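Local coordinates for protein putative phosphohydrolase (Shewanella amazonensis, PDB 3M1T) that is of unknown exact function but is probably a phosphohydrolase or signal-transduction protein with an all-helical HDOD domain, at residues 175-178 and 179-182. Numbering follows the deposited sequence.
Sequences GYDN and AEIG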
loop_
_atom_site.group_PDB
_atom_site.type_symbol
_atom_site.label_atom_id
_atom_site.label_comp_id
_atom_site.label_asym_id
_atom_site.label_seq_id
_atom_site.Cartn_x
_atom_site.Cartn_y
_atom_site.Cartn_z
ATOM N N GLY A 175 16.947 -15.138 -0.680
ATOM C CA GLY A 175 17.211 -14.942 -2.093
ATOM C C GLY A 175 16.295 -13.901 -2.736
ATOM O O GLY A 175 16.363 -13.677 -3.977
ATOM N N TYR A 176 15.438 -13.251 -1.949
ATOM C CA TYR A 176 14.607 -12.156 -2.405
ATOM C C TYR A 176 14.282 -11.312 -1.195
ATOM O O TYR A 176 14.558 -11.768 -0.053
ATOM C CB TYR A 176 13.300 -12.722 -3.052
ATOM C CG TYR A 176 12.503 -13.597 -2.148
ATOM C CD1 TYR A 176 11.689 -13.037 -1.185
ATOM C CD2 TYR A 176 12.657 -14.972 -2.135
ATOM C CE1 TYR A 176 11.019 -13.830 -0.332
ATOM C CE2 TYR A 176 11.937 -15.801 -1.280
ATOM C CZ TYR A 176 11.148 -15.209 -0.342
ATOM O OH TYR A 176 10.468 -16.018 0.542
ATOM N N ASP A 177 13.724 -10.117 -1.402
ATOM C CA ASP A 177 13.334 -9.272 -0.271
ATOM C C ASP A 177 11.835 -9.008 -0.219
ATOM O O ASP A 177 11.041 -9.520 -1.051
ATOM C CB ASP A 177 14.100 -7.969 -0.184
ATOM C CG ASP A 177 13.875 -7.039 -1.346
ATOM O OD1 ASP A 177 12.786 -7.032 -1.934
ATOM O OD2 ASP A 177 14.835 -6.290 -1.701
ATOM N N ASN A 178 11.447 -8.298 0.833
ATOM C CA ASN A 178 10.011 -8.100 1.079
ATOM C C ASN A 178 9.302 -7.271 -0.029
ATOM O O ASN A 178 8.100 -7.468 -0.278
ATOM C CB ASN A 178 9.787 -7.499 2.457
ATOM C CG ASN A 178 10.232 -6.090 2.545
ATOM O OD1 ASN A 178 9.478 -5.206 2.263
ATOM N ND2 ASN A 178 11.528 -5.849 2.946
ATOM N N ALA A 179 10.037 -6.405 -0.697
ATOM C CA ALA A 179 9.504 -5.596 -1.769
ATOM C C ALA A 179 9.215 -6.510 -2.973
ATOM O O ALA A 179 8.160 -6.401 -3.647
ATOM C CB ALA A 179 10.413 -4.405 -2.155
ATOM N N GLU A 180 10.137 -7.424 -3.252
ATOM C CA GLU A 180 10.018 -8.343 -4.385
ATOM C C GLU A 180 8.848 -9.307 -4.178
ATOM O O GLU A 180 8.034 -9.548 -5.108
ATOM C CB GLU A 180 11.297 -9.104 -4.579
ATOM C CG GLU A 180 12.381 -8.239 -5.152
ATOM C CD GLU A 180 13.689 -8.968 -5.314
ATOM O OE1 GLU A 180 14.013 -9.892 -4.521
ATOM O OE2 GLU A 180 14.394 -8.591 -6.279
ATOM N N ILE A 181 8.712 -9.900 -2.976
ATOM C CA ILE A 181 7.634 -10.847 -2.746
ATOM C C ILE A 181 6.289 -10.114 -2.645
ATOM O O ILE A 181 5.286 -10.667 -3.104
ATOM C CB ILE A 181 7.881 -11.847 -1.570
ATOM C CG1 ILE A 181 6.991 -13.070 -1.767
ATOM C CG2 ILE A 181 7.807 -11.142 -0.202
ATOM C CD1 ILE A 181 7.291 -14.210 -0.746
ATOM N N GLY A 182 6.254 -8.899 -2.119
ATOM C CA GLY A 182 5.047 -8.080 -2.150
ATOM C C GLY A 182 4.635 -7.760 -3.588
ATOM O O GLY A 182 3.434 -7.793 -3.926
HETATM O O HOH W 1 15.395 -11.852 -5.939
#
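Asp177 and Glu180 grip each other's backbone where the loop after helix 166-174 turns into helix 178-188. Asp177 OD1 accepts from Glu180 N at 3.0 Å, the donor lying nearly along the C-O axis, and takes a weak, strongly bent bond (122°) from Ala179 N. In return the extended Glu180 chain reaches back, and its OE1 accepts from Asp177 N at 3.1 Å, on the anti side and 30° out of the carboxylate plane. This reciprocal pair is a capping box, with Asp177 as N-cap; the first helical turn proper follows, Ile181 N bonding to Asp177 O (3.0 Å) and Gly182 N to Asn178 O. The two carboxylates stand close, Asp177 OD1 to Glu180 OE1 4.0 Å, and their repulsion is probably eased because Glu180 OE2 meets Lys171 in a salt bridge and the N-terminal Gly1 in a hydrogen bond. A lysine in place of Glu180 would probably leave Asp177 N without its acceptor and set a like charge against Lys171.

The apolar packing lies on the buried side, between Tyr176 and Ile181. Tyr176, its CG held between backbone N and carbonyl carbon (chi1 57°), swings its ring obliquely against Ile181, Tyr176 CE1 lying 3.8 Å from Ile181 CD1, while Leu7 of helix 5-8 touches both side chains. Two looser places lie apart from it, at the partly exposed Gly175 and Asn178. Beside Gly175 a water donates to both Gly175 O and Glu180 OE1, at 2.8 Å each, linking the loop to the helix; at the other end Asn178 turns its amide from the box toward Glu170, to which ND2 is hydrogen-bonded.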